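Local coordinates for protein alpha-L-rhamnosidase (Aspergillus terreus, PDB 6GSZ) that probably hydrolyses terminal non-reducing alpha-L-rhamnose residues from alpha-L-rhamnosides, at residues Ile213-Gly218 / Arg464-Gly469; Glu262-Glu267 / Arg371-Thr376; Trp175-Tyr180 / Tyr511-Ile516. All blocks are in the same frame, centred on the assembly; numbering follows the deposited sequence. Where two conformers were deposited one is given.

Contact 1 of 3, residues Ile213-Gly218 / Arg464-Gly469. With BGC (beta-D-glucopyranose), chain B.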
loop_
_atom_site.group_PDB
_atom_site.type_symbol
_atom_site.label_atom_id
_atom_site.label_comp_id
_atom_site.label_asym_id
_atom_site.label_seq_id
_atom_site.Cartn_x
_atom_site.Cartn_y
_atom_site.Cartn_z
ATOM N N ILE A 213 -2.386 19.952 -4.739
ATOM C CA ILE A 213 -2.938 18.693 -4.259
ATOM C C ILE A 213 -4.354 18.984 -3.755
ATOM O O ILE A 213 -4.619 19.998 -3.118
ATOM C CB ILE A 213 -2.029 18.033 -3.192
ATOM C CG1 ILE A 213 -0.595 17.794 -3.672
ATOM C CG2 ILE A 213 -2.607 16.745 -2.625
ATOM C CD1 ILE A 213 -0.496 16.815 -4.821
ATOM N N GLY A 214 -5.236 17.998 -3.954
ATOM C CA GLY A 214 -6.646 18.132 -3.582
ATOM C C GLY A 214 -7.574 18.343 -4.759
ATOM O O GLY A 214 -7.150 18.831 -5.805
ATOM N N TYR A 215 -8.868 18.087 -4.537
ATOM C CA TYR A 215 -9.886 18.228 -5.537
ATOM C C TYR A 215 -10.494 19.635 -5.447
ATOM O O TYR A 215 -10.136 20.441 -4.582
ATOM C CB TYR A 215 -10.931 17.111 -5.390
ATOM C CG TYR A 215 -11.388 16.811 -3.993
ATOM C CD1 TYR A 215 -12.361 17.558 -3.362
ATOM C CD2 TYR A 215 -10.898 15.717 -3.318
ATOM C CE1 TYR A 215 -12.789 17.273 -2.072
ATOM C CE2 TYR A 215 -11.285 15.440 -2.022
ATOM C CZ TYR A 215 -12.273 16.182 -1.413
ATOM O OH TYR A 215 -12.678 15.870 -0.141
ATOM N N ASP A 216 -11.428 19.919 -6.345
ATOM C CA ASP A 216 -12.111 21.236 -6.398
ATOM C C ASP A 216 -11.079 22.352 -6.589
ATOM O O ASP A 216 -11.278 23.498 -6.141
ATOM C CB ASP A 216 -12.986 21.429 -5.162
ATOM C CG ASP A 216 -14.162 20.460 -5.110
ATOM O OD1 ASP A 216 -14.630 20.046 -6.181
ATOM O OD2 ASP A 216 -14.597 20.146 -3.983
ATOM N N GLY A 217 -10.045 22.024 -7.371
ATOM C CA GLY A 217 -8.966 22.943 -7.731
ATOM C C GLY A 217 -7.709 22.700 -6.921
ATOM O O GLY A 217 -6.600 23.030 -7.349
ATOM N N GLY A 218 -7.874 22.154 -5.717
ATOM C CA GLY A 218 -6.743 21.902 -4.829
ATOM C C GLY A 218 -6.085 23.159 -4.302
ATOM O O GLY A 218 -6.568 24.278 -4.505
ATOM N N ARG A 464 -7.167 10.830 -11.006
ATOM C CA ARG A 464 -7.782 12.136 -10.994
ATOM C C ARG A 464 -7.058 13.051 -9.996
ATOM O O ARG A 464 -5.984 12.748 -9.497
ATOM C CB ARG A 464 -9.292 12.035 -10.741
ATOM C CG ARG A 464 -9.691 11.598 -9.335
ATOM C CD ARG A 464 -11.182 11.352 -9.256
ATOM N NE ARG A 464 -11.604 10.935 -7.935
ATOM C CZ ARG A 464 -12.575 10.059 -7.678
ATOM N NH1 ARG A 464 -13.343 9.645 -8.672
ATOM N NH2 ARG A 464 -12.738 9.619 -6.428
ATOM N N ASP A 465 -7.670 14.216 -9.772
ATOM C CA ASP A 465 -7.160 15.250 -8.872
ATOM C C ASP A 465 -7.493 14.922 -7.423
ATOM O O ASP A 465 -8.140 15.659 -6.762
ATOM C CB ASP A 465 -7.691 16.622 -9.281
ATOM C CG ASP A 465 -9.204 16.734 -9.343
ATOM O OD1 ASP A 465 -9.885 15.678 -9.236
ATOM O OD2 ASP A 465 -9.695 17.839 -9.486
ATOM N N GLU A 466 -7.039 13.760 -6.992
ATOM C CA GLU A 466 -7.306 13.281 -5.619
ATOM C C GLU A 466 -6.063 12.514 -5.172
ATOM O O GLU A 466 -5.092 13.112 -4.831
ATOM C CB GLU A 466 -8.653 12.538 -5.592
ATOM C CG GLU A 466 -9.208 12.309 -4.196
ATOM C CD GLU A 466 -10.708 12.127 -4.136
ATOM O OE1 GLU A 466 -11.335 12.053 -5.198
ATOM O OE2 GLU A 466 -11.245 12.074 -3.028
ATOM N N ARG A 467 -6.131 11.173 -5.113
ATOM C CA ARG A 467 -4.955 10.340 -4.765
ATOM C C ARG A 467 -4.561 10.651 -3.324
ATOM O O ARG A 467 -3.398 10.851 -3.020
ATOM C CB ARG A 467 -3.806 10.478 -5.778
ATOM C CG ARG A 467 -4.203 10.728 -7.229
ATOM C CD ARG A 467 -3.006 10.838 -8.124
ATOM N NE ARG A 467 -3.373 11.380 -9.405
ATOM C CZ ARG A 467 -2.508 11.526 -10.400
ATOM N NH1 ARG A 467 -1.269 11.112 -10.260
ATOM N NH2 ARG A 467 -2.875 12.085 -11.549
ATOM N N LEU A 468 -5.560 10.629 -2.421
ATOM C CA LEU A 468 -5.345 10.978 -1.028
ATOM C C LEU A 468 -5.459 9.714 -0.168
ATOM O O LEU A 468 -6.075 8.686 -0.590
ATOM C CB LEU A 468 -6.415 11.981 -0.578
ATOM C CG LEU A 468 -6.545 13.224 -1.458
ATOM C CD1 LEU A 468 -7.692 14.095 -0.991
ATOM C CD2 LEU A 468 -5.230 14.030 -1.518
ATOM N N GLY A 469 -4.895 9.816 1.032
ATOM C CA GLY A 469 -4.900 8.651 1.940
ATOM C C GLY A 469 -6.218 8.459 2.674
ATOM O O GLY A 469 -6.296 8.662 3.887
HETATM C C2 BGC B . -12.924 7.852 -1.373
HETATM C C3 BGC B . -14.006 7.840 -0.330
HETATM C C4 BGC B . -14.569 9.177 0.099
HETATM C C5 BGC B . -14.879 9.861 -1.143
HETATM C C6 BGC B . -15.493 11.181 -0.720
HETATM C C1 BGC B . -13.333 8.751 -2.526
HETATM O O1 BGC B . -12.363 8.638 -3.548
HETATM O O2 BGC B . -12.902 6.628 -2.069
HETATM O O3 BGC B . -13.454 7.406 0.796
HETATM O O4 BGC B . -15.708 9.162 0.991
HETATM O O5 BGC B . -13.756 10.035 -2.067
HETATM O O6 BGC B . -15.691 11.976 -1.894
HETATM O O HOH W 1 -8.298 19.881 -8.212
HETATM O O HOH W 2 -12.172 18.474 -8.648
#
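The Tyr215 ring meets the 464-469 loop at its edge and obliquely. The backbone O of Asp465 lies at the edge, near the ring plane, and is 3.4 Å from Tyr215 CB. Leu468 CD1 and Glu466 OE2 approach at a slant, with OE2 3.5 Å from Tyr215 CE2. The ring and carboxylate planes are 60° apart. Beside this, Leu468 CD2 packs on Ile213 CG2 at 3.9 Å. No direct hydrogen bond joins the segments. Two waters do so instead: Asp465 OD2 accepts from one that also donates to Gly214 O, and from another that accepts from Asp216 N. Asp465 OD1 is salt-bridged to Arg371. A type I' turn from Tyr215 to Gly218 shapes the first loop.

The Glu466 carboxylate is salt-bridged within its own loop: Arg464 NE meets Glu466 OE1 on the anti side at 3.0 Å. Glu466 OE2 accepts from Trp470 NE1. The guanidinium of Arg464 turns an edge to the bound glucose, NH2 lying 3.1 Å from its O1. Tyr215 touches Glu466, and so sits in the second shell of the glucose pocket of the six-hairpin glycosidase domain.

Contact 2 of 3, residues Glu262-Glu267 / Arg371-Thr376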
loop_
_atom_site.group_PDB
_atom_site.type_symbol
_atom_site.label_atom_id
_atom_site.label_comp_id
_atom_site.label_asym_id
_atom_site.label_seq_id
_atom_site.Cartn_x
_atom_site.Cartn_y
_atom_site.Cartn_z
ATOM N N GLU A 262 4.264 17.950 -12.384
ATOM C CA GLU A 262 3.186 18.071 -11.394
ATOM C C GLU A 262 2.500 16.712 -11.297
ATOM O O GLU A 262 2.276 16.075 -12.301
ATOM C CB GLU A 262 2.155 19.112 -11.832
ATOM C CG GLU A 262 2.742 20.461 -12.136
ATOM C CD GLU A 262 1.660 21.394 -12.599
ATOM O OE1 GLU A 262 0.749 21.710 -11.780
ATOM O OE2 GLU A 262 1.772 21.863 -13.785
ATOM N N ILE A 263 2.169 16.324 -10.059
ATOM C CA ILE A 263 1.493 15.045 -9.769
ATOM C C ILE A 263 0.272 14.923 -10.692
ATOM O O ILE A 263 0.082 13.919 -11.407
ATOM C CB ILE A 263 1.097 14.951 -8.273
ATOM C CG1 ILE A 263 2.309 14.951 -7.328
ATOM C CG2 ILE A 263 0.204 13.753 -8.013
ATOM C CD1 ILE A 263 3.295 13.817 -7.525
ATOM N N TYR A 264 -0.613 15.940 -10.624
ATOM C CA TYR A 264 -1.894 15.850 -11.356
ATOM C C TYR A 264 -1.767 16.191 -12.835
ATOM O O TYR A 264 -2.246 15.466 -13.736
ATOM C CB TYR A 264 -2.992 16.723 -10.756
ATOM C CG TYR A 264 -3.435 16.370 -9.354
ATOM C CD1 TYR A 264 -3.246 15.110 -8.773
ATOM C CD2 TYR A 264 -4.043 17.343 -8.588
ATOM C CE1 TYR A 264 -3.691 14.864 -7.479
ATOM C CE2 TYR A 264 -4.503 17.104 -7.317
ATOM C CZ TYR A 264 -4.328 15.845 -6.744
ATOM O OH TYR A 264 -4.758 15.651 -5.456
ATOM N N ASP A 265 -1.141 17.335 -13.140
ATOM C CA ASP A 265 -1.223 17.806 -14.517
ATOM C C ASP A 265 -0.211 17.170 -15.475
ATOM O O ASP A 265 -0.483 17.112 -16.666
ATOM C CB ASP A 265 -1.200 19.326 -14.603
ATOM C CG ASP A 265 -2.518 19.996 -14.216
ATOM O OD1 ASP A 265 -3.566 19.283 -14.108
ATOM O OD2 ASP A 265 -2.491 21.245 -13.973
ATOM N N GLY A 266 0.919 16.673 -14.976
ATOM C CA GLY A 266 1.921 16.018 -15.780
ATOM C C GLY A 266 3.192 16.857 -15.898
ATOM O O GLY A 266 3.429 17.791 -15.148
ATOM N N GLU A 267 4.010 16.470 -16.859
ATOM C CA GLU A 267 5.362 17.014 -17.026
ATOM C C GLU A 267 5.531 17.587 -18.442
ATOM O O GLU A 267 5.199 16.910 -19.435
ATOM C CB GLU A 267 6.428 15.939 -16.814
ATOM C CG GLU A 267 7.828 16.450 -17.090
ATOM C CD GLU A 267 8.957 15.602 -16.529
ATOM O OE1 GLU A 267 8.840 15.199 -15.324
ATOM O OE2 GLU A 267 9.876 15.251 -17.329
ATOM N N ARG A 371 -11.294 15.244 -13.939
ATOM C CA ARG A 371 -11.577 16.539 -13.294
ATOM C C ARG A 371 -10.391 17.484 -13.543
ATOM O O ARG A 371 -9.987 17.601 -14.680
ATOM C CB ARG A 371 -11.941 16.364 -11.815
ATOM C CG ARG A 371 -13.143 15.455 -11.559
ATOM C CD ARG A 371 -13.627 15.488 -10.126
ATOM N NE ARG A 371 -12.586 15.136 -9.181
ATOM C CZ ARG A 371 -12.756 14.417 -8.083
ATOM N NH1 ARG A 371 -13.964 13.928 -7.777
ATOM N NH2 ARG A 371 -11.712 14.199 -7.306
ATOM N N GLN A 372 -9.872 18.138 -12.492
ATOM C CA GLN A 372 -8.774 19.139 -12.663
ATOM C C GLN A 372 -7.413 18.430 -12.517
ATOM O O GLN A 372 -6.591 18.847 -11.681
ATOM C CB GLN A 372 -8.938 20.291 -11.671
ATOM C CG GLN A 372 -10.161 21.144 -11.971
ATOM C CD GLN A 372 -10.171 22.443 -11.205
ATOM O OE1 GLN A 372 -11.083 22.701 -10.433
ATOM N NE2 GLN A 372 -9.141 23.248 -11.413
ATOM N N ALA A 373 -7.197 17.375 -13.306
ATOM C CA ALA A 373 -5.916 16.685 -13.464
ATOM C C ALA A 373 -5.704 16.449 -14.962
ATOM O O ALA A 373 -6.403 15.603 -15.545
ATOM C CB ALA A 373 -5.941 15.373 -12.710
ATOM N N LYS A 374 -4.773 17.183 -15.578
ATOM C CA LYS A 374 -4.618 17.045 -17.032
ATOM C C LYS A 374 -4.021 15.696 -17.439
ATOM O O LYS A 374 -4.257 15.257 -18.554
ATOM C CB LYS A 374 -3.792 18.182 -17.614
ATOM C CG LYS A 374 -4.443 19.547 -17.468
ATOM C CD LYS A 374 -3.631 20.659 -18.093
ATOM C CE LYS A 374 -4.175 22.019 -17.710
ATOM N NZ LYS A 374 -3.250 23.093 -18.146
ATOM N N ALA A 375 -3.184 15.087 -16.572
ATOM C CA ALA A 375 -2.502 13.798 -16.872
ATOM C C ALA A 375 -1.905 13.813 -18.283
ATOM O O ALA A 375 -2.086 12.866 -19.048
ATOM C CB ALA A 375 -3.438 12.603 -16.669
ATOM N N THR A 376 -1.240 14.941 -18.605
ATOM C CA THR A 376 -0.714 15.208 -19.938
ATOM C C THR A 376 0.764 15.573 -19.843
ATOM O O THR A 376 1.115 16.507 -19.116
ATOM C CB THR A 376 -1.524 16.308 -20.614
ATOM O OG1 THR A 376 -2.874 15.874 -20.787
ATOM C CG2 THR A 376 -0.969 16.721 -21.962
#
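Asp265 OD1 is gripped by two groups. Lys374 N donates to it at 2.8 Å, with an N-H...O angle of 163°. Arg212 NH2 forms a salt bridge to the same oxygen. The lysine N-H meets OD1 on the anti side, 27° out of the carboxylate plane. With chi1 at -76°, Asp265 CG lies anti to the carbonyl carbon, and this brings it against Lys374 CG.

The Lys374 chain crosses the carboxylate obliquely, its CG 3.5 Å from Asp265 OD1. It runs on extended beyond CG, and NZ stays 4.6 Å from Asp265 OD2, near but not in contact. Arg212 NH2 also bonds to Gln372 O, and so holds both segments.

Two backbone bonds continue the pairing. Ala375 N donates to Tyr264 O at 3.0 Å. Thr376 N donates to Asp265 O at the same distance of 3.0 Å, coming from above the carbonyl plane. Gly266 CA adds a CA-H...O contact to Thr376 O at 3.5 Å. A side chain on Gly266 would run into Thr376 O, and its backbone angles also call for glycine. Thr376 OG1 turns back on its own segment and donates to Lys374 O at 2.7 Å.

The apolar share is small. Tyr264 CB touches Ala373 CB at 3.8 Å, while the ring leads away and its OH bonds to Glu466 O and Gly214 N.

Strands 266-270 and 376-380 run parallel in one sheet, and this pairing lies where they begin. Glu267 carries it on through backbone bonding to His378. The contact is mostly polar. A carboxylate shared by a backbone N-H and an arginine fixes the loop before strand 376-380, and the nearby positive charges would tend to favour the ionised aspartate.

Contact 3 of 3, residues Trp175-Tyr180 / Tyr511-Ile516. With NAG (2-acetamido-2-deoxy-beta-D-glucopyranose), chain C.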
loop_
_atom_site.group_PDB
_atom_site.type_symbol
_atom_site.label_atom_id
_atom_site.label_comp_id
_atom_site.label_asym_id
_atom_site.label_seq_id
_atom_site.Cartn_x
_atom_site.Cartn_y
_atom_site.Cartn_z
ATOM N N TRP A 175 5.269 10.618 0.238
ATOM C CA TRP A 175 4.363 11.527 0.895
ATOM C C TRP A 175 4.168 11.158 2.370
ATOM O O TRP A 175 3.450 10.188 2.676
ATOM C CB TRP A 175 3.018 11.617 0.176
ATOM C CG TRP A 175 2.165 12.744 0.662
ATOM C CD1 TRP A 175 2.509 13.736 1.536
ATOM C CD2 TRP A 175 0.804 13.003 0.285
ATOM N NE1 TRP A 175 1.470 14.617 1.701
ATOM C CE2 TRP A 175 0.408 14.187 0.952
ATOM C CE3 TRP A 175 -0.102 12.361 -0.562
ATOM C CZ2 TRP A 175 -0.847 14.750 0.773
ATOM C CZ3 TRP A 175 -1.358 12.898 -0.717
ATOM C CH2 TRP A 175 -1.711 14.097 -0.079
ATOM N N GLN A 176 4.832 11.885 3.273
ATOM C CA GLN A 176 4.625 11.790 4.723
ATOM C C GLN A 176 3.809 13.017 5.161
ATOM O O GLN A 176 3.758 14.026 4.440
ATOM C CB GLN A 176 5.955 11.696 5.484
ATOM C CG GLN A 176 6.767 10.452 5.100
ATOM C CD GLN A 176 7.670 10.653 3.895
ATOM O OE1 GLN A 176 8.445 11.636 3.844
ATOM N NE2 GLN A 176 7.654 9.750 2.913
ATOM N N SER A 177 3.336 12.993 6.399
ATOM C CA SER A 177 2.806 14.153 7.084
ATOM C C SER A 177 4.052 14.944 7.500
ATOM O O SER A 177 4.477 14.917 8.645
ATOM C CB SER A 177 1.939 13.769 8.262
ATOM O OG SER A 177 0.763 13.094 7.818
ATOM N N TYR A 178 4.573 15.730 6.530
ATOM C CA TYR A 178 5.956 16.233 6.610
ATOM C C TYR A 178 6.189 17.145 7.813
ATOM O O TYR A 178 7.336 17.214 8.284
ATOM C CB TYR A 178 6.317 17.046 5.371
ATOM C CG TYR A 178 6.229 16.308 4.071
ATOM C CD1 TYR A 178 7.083 15.260 3.761
ATOM C CD2 TYR A 178 5.310 16.681 3.102
ATOM C CE1 TYR A 178 7.069 14.657 2.513
ATOM C CE2 TYR A 178 5.263 16.087 1.858
ATOM C CZ TYR A 178 6.133 15.053 1.551
ATOM O OH TYR A 178 6.087 14.492 0.293
ATOM N N GLN A 179 5.159 17.851 8.290
ATOM C CA GLN A 179 5.393 18.746 9.446
ATOM C C GLN A 179 5.692 17.967 10.734
ATOM O O GLN A 179 6.139 18.578 11.719
ATOM C CB GLN A 179 4.251 19.739 9.668
ATOM C CG GLN A 179 2.949 19.203 10.248
ATOM C CD GLN A 179 1.981 18.619 9.259
ATOM O OE1 GLN A 179 2.341 17.841 8.331
ATOM N NE2 GLN A 179 0.722 19.002 9.465
ATOM N N TYR A 180 5.345 16.670 10.757
ATOM C CA TYR A 180 5.604 15.775 11.884
ATOM C C TYR A 180 6.749 14.802 11.594
ATOM O O TYR A 180 7.574 14.549 12.472
ATOM C CB TYR A 180 4.344 14.989 12.233
ATOM C CG TYR A 180 3.174 15.851 12.592
ATOM C CD1 TYR A 180 3.221 16.637 13.729
ATOM C CD2 TYR A 180 2.029 15.887 11.811
ATOM C CE1 TYR A 180 2.154 17.430 14.085
ATOM C CE2 TYR A 180 0.976 16.728 12.136
ATOM C CZ TYR A 180 1.024 17.462 13.297
ATOM O OH TYR A 180 0.023 18.306 13.668
ATOM N N TYR A 511 -10.111 12.876 7.641
ATOM C CA TYR A 511 -10.604 11.966 6.614
ATOM C C TYR A 511 -9.497 11.340 5.779
ATOM O O TYR A 511 -9.597 10.197 5.361
ATOM C CB TYR A 511 -11.658 12.631 5.726
ATOM C CG TYR A 511 -12.866 13.132 6.481
ATOM C CD1 TYR A 511 -13.264 12.609 7.708
ATOM C CD2 TYR A 511 -13.679 14.084 5.882
ATOM C CE1 TYR A 511 -14.351 13.147 8.376
ATOM C CE2 TYR A 511 -14.781 14.599 6.527
ATOM C CZ TYR A 511 -15.126 14.131 7.777
ATOM O OH TYR A 511 -16.207 14.653 8.433
ATOM N N VAL A 512 -8.482 12.150 5.453
ATOM C CA VAL A 512 -7.341 11.664 4.692
ATOM C C VAL A 512 -6.045 11.906 5.453
ATOM O O VAL A 512 -5.941 12.857 6.219
ATOM C CB VAL A 512 -7.236 12.279 3.284
ATOM C CG1 VAL A 512 -8.556 12.132 2.546
ATOM C CG2 VAL A 512 -6.802 13.745 3.263
ATOM N N ILE A 513 -5.099 10.983 5.246
ATOM C CA ILE A 513 -3.795 11.012 5.888
ATOM C C ILE A 513 -2.748 10.748 4.826
ATOM O O ILE A 513 -2.763 9.700 4.150
ATOM C CB ILE A 513 -3.664 9.918 6.946
ATOM C CG1 ILE A 513 -4.763 9.982 8.012
ATOM C CG2 ILE A 513 -2.282 9.899 7.563
ATOM C CD1 ILE A 513 -4.738 11.191 8.954
ATOM N N PRO A 514 -1.756 11.650 4.626
ATOM C CA PRO A 514 -1.600 12.946 5.318
ATOM C C PRO A 514 -2.783 13.905 5.120
ATOM O O PRO A 514 -3.487 13.846 4.084
ATOM C CB PRO A 514 -0.366 13.538 4.625
ATOM C CG PRO A 514 0.450 12.302 4.201
ATOM C CD PRO A 514 -0.631 11.342 3.732
ATOM N N ASN A 515 -3.024 14.701 6.153
ATOM C CA ASN A 515 -4.194 15.551 6.186
ATOM C C ASN A 515 -3.898 16.899 5.487
ATOM O O ASN A 515 -3.201 17.724 6.061
ATOM C CB ASN A 515 -4.642 15.771 7.620
ATOM C CG ASN A 515 -5.777 16.760 7.734
ATOM O OD1 ASN A 515 -6.572 16.856 6.794
ATOM N ND2 ASN A 515 -5.886 17.393 8.917
ATOM N N ILE A 516 -4.551 17.131 4.345
ATOM C CA ILE A 516 -4.411 18.381 3.601
ATOM C C ILE A 516 -5.576 19.320 3.887
ATOM O O ILE A 516 -5.623 20.384 3.302
ATOM C CB ILE A 516 -4.293 18.121 2.086
ATOM C CG1 ILE A 516 -5.496 17.349 1.522
ATOM C CG2 ILE A 516 -2.984 17.434 1.822
ATOM C CD1 ILE A 516 -5.723 17.457 0.037
HETATM C C1 NAG C . -2.648 21.949 14.074
HETATM C C2 NAG C . -1.607 22.388 13.032
HETATM C C3 NAG C . -1.717 23.869 12.760
HETATM C C4 NAG C . -3.116 24.260 12.351
HETATM C C5 NAG C . -4.087 23.764 13.424
HETATM C C6 NAG C . -5.524 23.995 12.982
HETATM C C7 NAG C . 0.593 21.338 12.692
HETATM C C8 NAG C . 1.940 21.090 13.322
HETATM N N2 NAG C . -0.269 22.072 13.444
HETATM O O3 NAG C . -0.805 24.207 11.724
HETATM O O4 NAG C . -3.131 25.682 12.276
HETATM O O5 NAG C . -3.917 22.341 13.559
HETATM O O6 NAG C . -5.735 23.467 11.631
HETATM O O7 NAG C . 0.280 20.885 11.580
HETATM O O HOH W 3 -1.998 18.198 8.489
#
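Trp175 has CG anti to its backbone N (chi1 -168°), and its CB points toward the 511-516 loop; the indole then meets Pro514. In Ile516, CG2 lies anti to the carbonyl carbon, beside the backbone N, where it can reach the same indole.

Pro514 follows a cis peptide bond and presents its ring to one face of the tryptophan. Its CG stands 3.6 Å from the centroid of the five-membered ring, 12° off the normal, a CH-pi contact. Pro514 CB also lies 3.6 Å from Trp175 NE1. Ile516 comes to a different part of the indole: its CG2 meets the rim, in the ring plane, 3.6 Å from Trp175 CZ2. Proline thus covers a face at the five-membered ring; isoleucine meets the edge of the six-membered ring.

Ser177 lines the other flank of Pro514, with OG 3.4 Å from Pro514 CB. This hydroxyl is hydrogen-bonded to Glu501 OE2. Asn515 N reaches the same carboxylate oxygen, so Glu501 links the two segments that share no direct hydrogen bond.

Further out the contact becomes polar and reaches sugar. Gln179 NE2 donates to O7 of an N-acetylglucosamine at 2.9 Å in a nearly straight bond (173°). It also donates to a water at 3.0 Å, and that water lies close to Asn515 O. The acetyl methyl, C8, lies near the ring of Tyr180. The sugar belongs to a glycan carried by the protein itself.

Glu501 belongs to helix 488-503, which runs past both segments. Gln176 and Tyr180 touch it from the 175-180 loop, and Ile513 packs on Glu501. The 175-180 loop leads into strand 182-188, and the 511-516 loop lies between helices 488-503 and 530-542.

In the fold
From the N terminus, the chain passes 175-180, 213-218 and 262-267 in the N-terminal domain region. It then meets their partners in reverse order: 371-376, 464-469 and 511-516. Contact 2 closes the innermost loop, contact 1 the next, and contact 3 the outermost; none cross. Contact 2 ties this region to the concanavalin-like domain. Contacts 1 and 3 tie it to the six-hairpin glycosidase domain. Contact 1 sits in the middle, its centre about 11 Å from that of contact 2 and about 13 Å from that of contact 3. It touches contact 2 through Asp465 and Arg371, and contact 3 through Gly469 and Ile513. Contacts 2 and 3 do not touch.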